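Local coordinates for protein polyphenol oxidase, chloroplastic (Malus domestica, PDB 6ELV) that catalyses the oxidation of mono- and o-diphenols to o-diquinones, and is represented here by its separately expressed C-terminal domain, at residues V62-V68 and E82-V88; S20-K24 and T126-K130. All coordinates share one frame; numbering follows the deposited sequence.

Contact 1. Residues V62-V68 and E82-V88; sequences VKFDVYV and EFAGSFV
F64 turns its ring between the backbone N and carbonyl carbon (chi1 66°), while F87 extends its CG away from the backbone N (chi1 177°). The first torsion swings the F64 ring under CB of F87, which sits over one face, 3.7 Å from the centroid; the second turns the F87 ring toward V62, whose CG1 comes to its edge, in plane. The strands form an antiparallel beta hairpin with a classic beta bulge. The rings are slid apart and barely overlap. This face looks inward, V66 packing on L104 and L106 of strand 99-107 and F87 on T102. The opposite face mixes polar K63, D65 and S86 with the rings of Y67 and F83. K63 NZ makes a salt bridge to the syn lone pair of D65 OD1, 2.8 Å away. S86 OG, in one of two conformers and so a doubtful partner, gives the same oxygen a 2.7 Å bond from above the carboxylate plane; both donors together would probably steady the charge and limit rotation. F83 points an edge at the face of Y67, T-shaped, planes at 70° and centroids 5.6 Å apart. At the bulge A84 and G85 both face V66, whose O takes a hydrogen bond from A84 N at 2.8 Å and a weak one from G85 N at 3.4 Å; G85 N also sits 3.5 Å above the F83 ring centre.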
loop_
_atom_site.group_PDB
_atom_site.type_symbol
_atom_site.label_atom_id
_atom_site.label_comp_id
_atom_site.label_asym_id
_atom_site.label_seq_id
_atom_site.Cartn_x
_atom_site.Cartn_y
_atom_site.Cartn_z
ATOM N N VAL A 62 10.137 -1.953 -12.999
ATOM C CA VAL A 62 8.901 -2.105 -12.244
ATOM C C VAL A 62 8.437 -0.743 -11.764
ATOM O O VAL A 62 9.234 0.058 -11.257
ATOM C CB VAL A 62 9.067 -3.079 -11.063
ATOM C CG1 VAL A 62 7.829 -3.053 -10.160
ATOM C CG2 VAL A 62 9.320 -4.474 -11.579
ATOM N N LYS A 63 7.142 -0.486 -11.919
ATOM C CA LYS A 63 6.522 0.663 -11.284
ATOM C C LYS A 63 5.098 0.307 -10.912
ATOM O O LYS A 63 4.355 -0.241 -11.735
ATOM C CB LYS A 63 6.495 1.865 -12.216
ATOM C CG LYS A 63 5.851 3.091 -11.585
ATOM C CD LYS A 63 6.167 4.323 -12.401
ATOM C CE LYS A 63 6.037 5.589 -11.589
ATOM N NZ LYS A 63 4.632 5.988 -11.478
ATOM N N PHE A 64 4.719 0.642 -9.686
ATOM C CA PHE A 64 3.324 0.633 -9.292
ATOM C C PHE A 64 3.069 1.823 -8.382
ATOM O O PHE A 64 3.954 2.262 -7.639
ATOM C CB PHE A 64 2.865 -0.704 -8.671
ATOM C CG PHE A 64 3.493 -1.060 -7.340
ATOM C CD1 PHE A 64 2.976 -0.571 -6.141
ATOM C CD2 PHE A 64 4.551 -1.955 -7.288
ATOM C CE1 PHE A 64 3.526 -0.935 -4.928
ATOM C CE2 PHE A 64 5.115 -2.329 -6.079
ATOM C CZ PHE A 64 4.603 -1.817 -4.894
ATOM N N ASP A 65 1.848 2.336 -8.452
ATOM C CA ASP A 65 1.430 3.489 -7.679
ATOM C C ASP A 65 0.469 3.048 -6.580
ATOM O O ASP A 65 -0.248 2.051 -6.718
ATOM C CB ASP A 65 0.794 4.549 -8.581
ATOM C CG ASP A 65 1.744 5.051 -9.663
ATOM O OD1 ASP A 65 2.983 5.006 -9.483
ATOM O OD2 ASP A 65 1.241 5.514 -10.699
ATOM N N VAL A 66 0.473 3.792 -5.480
ATOM C CA VAL A 66 -0.297 3.449 -4.292
ATOM C C VAL A 66 -1.232 4.599 -3.962
ATOM O O VAL A 66 -0.792 5.756 -3.885
ATOM C CB VAL A 66 0.629 3.170 -3.097
ATOM C CG1 VAL A 66 -0.182 2.718 -1.885
ATOM C CG2 VAL A 66 1.687 2.139 -3.466
ATOM N N TYR A 67 -2.507 4.272 -3.753
ATOM C CA TYR A 67 -3.536 5.236 -3.386
ATOM C C TYR A 67 -4.257 4.755 -2.132
ATOM O O TYR A 67 -4.285 3.561 -1.826
ATOM C CB TYR A 67 -4.563 5.430 -4.517
ATOM C CG TYR A 67 -3.987 6.049 -5.764
ATOM C CD1 TYR A 67 -3.182 5.313 -6.629
ATOM C CD2 TYR A 67 -4.255 7.370 -6.088
ATOM C CE1 TYR A 67 -2.661 5.887 -7.770
ATOM C CE2 TYR A 67 -3.736 7.947 -7.230
ATOM C CZ TYR A 67 -2.925 7.204 -8.058
ATOM O OH TYR A 67 -2.403 7.773 -9.199
ATOM N N VAL A 68 -4.875 5.692 -1.422
ATOM C CA VAL A 68 -5.649 5.376 -0.224
ATOM C C VAL A 68 -7.002 6.068 -0.317
ATOM O O VAL A 68 -7.096 7.200 -0.802
ATOM C CB VAL A 68 -4.883 5.828 1.044
ATOM C CG1 VAL A 68 -5.695 5.580 2.309
ATOM C CG2 VAL A 68 -3.559 5.098 1.143
ATOM N N GLU A 82 -6.663 8.875 -3.088
ATOM C CA GLU A 82 -5.634 9.888 -2.904
ATOM C C GLU A 82 -4.267 9.239 -3.038
ATOM O O GLU A 82 -3.978 8.260 -2.346
ATOM C CB GLU A 82 -5.753 10.468 -1.497
ATOM C CG GLU A 82 -4.835 11.615 -1.245
ATOM C CD GLU A 82 -5.218 12.838 -2.048
ATOM O OE1 GLU A 82 -6.415 12.994 -2.382
ATOM O OE2 GLU A 82 -4.306 13.634 -2.361
ATOM N N PHE A 83 -3.422 9.820 -3.886
ATOM C CA PHE A 83 -2.094 9.280 -4.131
ATOM C C PHE A 83 -1.247 9.322 -2.863
ATOM O O PHE A 83 -1.124 10.363 -2.207
ATOM C CB PHE A 83 -1.424 10.103 -5.231
ATOM C CG PHE A 83 -0.006 9.700 -5.504
ATOM C CD1 PHE A 83 0.285 8.507 -6.161
ATOM C CD2 PHE A 83 1.051 10.501 -5.109
ATOM C CE1 PHE A 83 1.601 8.126 -6.415
ATOM C CE2 PHE A 83 2.374 10.110 -5.371
ATOM C CZ PHE A 83 2.629 8.929 -6.025
ATOM N N ALA A 84 -0.614 8.190 -2.553
ATOM C CA ALA A 84 0.258 8.064 -1.389
ATOM C C ALA A 84 1.734 7.893 -1.731
ATOM O O ALA A 84 2.588 8.249 -0.902
ATOM C CB ALA A 84 -0.180 6.883 -0.518
ATOM N N GLY A 85 2.063 7.346 -2.894
ATOM C CA GLY A 85 3.448 7.112 -3.257
ATOM C C GLY A 85 3.538 6.044 -4.322
ATOM O O GLY A 85 2.531 5.514 -4.783
ATOM N N SER A 86 4.771 5.738 -4.707
ATOM C CA SER A 86 5.030 4.794 -5.788
ATOM C C SER A 86 6.252 3.968 -5.461
ATOM O O SER A 86 7.165 4.429 -4.771
ATOM C CB SER A 86 5.351 5.490 -7.115
ATOM O OG SER A 86 4.305 6.335 -7.524
ATOM N N PHE A 87 6.268 2.746 -5.979
ATOM C CA PHE A 87 7.462 1.919 -5.994
ATOM C C PHE A 87 8.007 1.886 -7.416
ATOM O O PHE A 87 7.255 1.608 -8.356
ATOM C CB PHE A 87 7.163 0.481 -5.579
ATOM C CG PHE A 87 8.375 -0.379 -5.652
ATOM C CD1 PHE A 87 9.329 -0.305 -4.656
ATOM C CD2 PHE A 87 8.620 -1.174 -6.761
ATOM C CE1 PHE A 87 10.474 -1.044 -4.734
ATOM C CE2 PHE A 87 9.771 -1.910 -6.849
ATOM C CZ PHE A 87 10.704 -1.846 -5.836
ATOM N N VAL A 88 9.306 2.139 -7.569
ATOM C CA VAL A 88 9.973 2.117 -8.865
ATOM C C VAL A 88 11.280 1.354 -8.728
ATOM O O VAL A 88 12.046 1.583 -7.786
ATOM C CB VAL A 88 10.281 3.545 -9.366
ATOM C CG1 VAL A 88 11.092 3.505 -10.648
ATOM C CG2 VAL A 88 9.010 4.326 -9.566
#

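Contact 2. Residues S20-K24 and T126-K130; sequences SLGSK and TLVPK
The pyrrolidine ring of P129 has the isobutyl group of L21 over one face and the S23-K24 peptide at its CG-CD edge. The ring in turn lies against a face of that peptide, with P129 CG 3.5 Å from S23 C. L21 O approaches obliquely, 3.4 Å from P129 CB. Here the loop between strands 19-20 and 25-30 folds over strand 122-131, with L21 at the centre of an inverse gamma turn. With CG swung opposite the backbone N (chi1 -169°), the L21 branch point faces the strand and its methyls part: CD2 reaches P129 CB at 3.8 Å, and CD1 meets L127 CB at the same distance, the two leucines crossing at about a right angle. Cutting this side chain back to an alanine removes CG and both methyls and is likely to open a gap over the P129 ring and beside L127 CB. At the other end of the loop K24 runs alongside V128, its CD 3.8 Å from V128 CG2, and its CG rests 3.7 Å from T126 CG2. K24 CA points a C-H at L127 O, 3.3 Å away. No conventional hydrogen bond crosses between the two segments, and P129 has no N-H to give; cohesion between them therefore comes from apolar fit and one C-H...O contact, with backbone hydrogen bonds of L21 to V134 and I25 to L127 fixing the loop on its flanks.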
loop_
_atom_site.group_PDB
_atom_site.type_symbol
_atom_site.label_atom_id
_atom_site.label_comp_id
_atom_site.label_asym_id
_atom_site.label_seq_id
_atom_site.Cartn_x
_atom_site.Cartn_y
_atom_site.Cartn_z
ATOM N N SER A 20 0.357 -11.665 -7.237
ATOM C CA SER A 20 0.961 -11.057 -8.413
ATOM C C SER A 20 0.135 -9.837 -8.804
ATOM O O SER A 20 -1.088 -9.937 -8.964
ATOM C CB SER A 20 0.968 -12.056 -9.567
ATOM O OG SER A 20 1.148 -11.385 -10.800
ATOM N N LEU A 21 0.789 -8.687 -8.948
ATOM C CA LEU A 21 0.082 -7.438 -9.239
ATOM C C LEU A 21 -0.099 -7.258 -10.748
ATOM O O LEU A 21 0.507 -6.401 -11.392
ATOM C CB LEU A 21 0.816 -6.266 -8.612
ATOM C CG LEU A 21 0.026 -4.961 -8.627
ATOM C CD1 LEU A 21 -1.222 -5.020 -7.730
ATOM C CD2 LEU A 21 0.919 -3.802 -8.246
ATOM N N GLY A 22 -0.985 -8.073 -11.314
ATOM C CA GLY A 22 -1.201 -8.019 -12.751
ATOM C C GLY A 22 -2.235 -7.020 -13.205
ATOM O O GLY A 22 -2.372 -6.771 -14.408
ATOM N N SER A 23 -2.959 -6.433 -12.259
ATOM C CA SER A 23 -4.002 -5.458 -12.526
ATOM C C SER A 23 -4.186 -4.637 -11.251
ATOM O O SER A 23 -3.657 -4.979 -10.189
ATOM C CB SER A 23 -5.297 -6.165 -12.926
ATOM O OG SER A 23 -6.194 -5.272 -13.548
ATOM N N LYS A 24 -4.953 -3.555 -11.357
ATOM C CA LYS A 24 -5.258 -2.729 -10.194
ATOM C C LYS A 24 -6.093 -3.519 -9.196
ATOM O O LYS A 24 -7.083 -4.164 -9.562
ATOM C CB LYS A 24 -6.003 -1.477 -10.635
ATOM C CG LYS A 24 -6.394 -0.553 -9.506
ATOM C CD LYS A 24 -6.805 0.817 -10.036
ATOM C CE LYS A 24 -8.240 0.884 -10.475
ATOM N NZ LYS A 24 -8.686 2.313 -10.472
ATOM N N THR A 126 -5.124 0.954 -2.585
ATOM C CA THR A 126 -5.191 0.540 -3.978
ATOM C C THR A 126 -3.777 0.506 -4.541
ATOM O O THR A 126 -3.022 1.472 -4.383
ATOM C CB THR A 126 -6.064 1.521 -4.774
ATOM O OG1 THR A 126 -7.398 1.520 -4.248
ATOM C CG2 THR A 126 -6.155 1.145 -6.243
ATOM N N LEU A 127 -3.435 -0.597 -5.201
ATOM C CA LEU A 127 -2.153 -0.755 -5.875
ATOM C C LEU A 127 -2.417 -0.776 -7.374
ATOM O O LEU A 127 -3.230 -1.577 -7.851
ATOM C CB LEU A 127 -1.465 -2.047 -5.439
ATOM C CG LEU A 127 -1.258 -2.233 -3.933
ATOM C CD1 LEU A 127 -0.504 -3.519 -3.690
ATOM C CD2 LEU A 127 -0.513 -1.067 -3.337
ATOM N N VAL A 128 -1.727 0.089 -8.107
ATOM C CA VAL A 128 -1.963 0.306 -9.529
ATOM C C VAL A 128 -0.690 -0.040 -10.280
ATOM O O VAL A 128 0.252 0.755 -10.318
ATOM C CB VAL A 128 -2.362 1.765 -9.808
ATOM C CG1 VAL A 128 -2.727 1.930 -11.264
ATOM C CG2 VAL A 128 -3.507 2.229 -8.885
ATOM N N PRO A 129 -0.613 -1.218 -10.899
ATOM C CA PRO A 129 0.595 -1.545 -11.652
ATOM C C PRO A 129 0.668 -0.695 -12.910
ATOM O O PRO A 129 -0.339 -0.464 -13.593
ATOM C CB PRO A 129 0.428 -3.035 -11.971
ATOM C CG PRO A 129 -1.057 -3.224 -12.037
ATOM C CD PRO A 129 -1.618 -2.296 -10.961
ATOM N N LYS A 130 1.872 -0.220 -13.201
ATOM C CA LYS A 130 2.148 0.558 -14.400
ATOM C C LYS A 130 3.026 -0.191 -15.385
ATOM O O LYS A 130 2.758 -0.165 -16.587
ATOM C CB LYS A 130 2.780 1.907 -14.030
ATOM C CG LYS A 130 1.918 2.749 -13.092
ATOM C CD LYS A 130 0.571 3.065 -13.708
ATOM C CE LYS A 130 0.704 4.011 -14.883
ATOM N NZ LYS A 130 -0.608 4.614 -15.251
#

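Contacts 1 and 2 meet through neighbouring strands 62-70 and 122-131 of the mixed sheet, their centres about 10 Å apart. Probable hydrogen bonds from V128 N to D65 O and from T126 N to Y67 O, both 2.8 Å, join them. On the buried side F64 bridges the two, its CB 3.7 Å from L21 CD2. Along the chain the hairpin is nested within the loop that contact 2 closes; in the sheet, strand 122-131 lies between the hairpin and strand 25-30. The calcium ion, bound by D70, D72 and D120, lies about 11 Å from the V68 side chain; D70 ends the same strand that contact 1 uses.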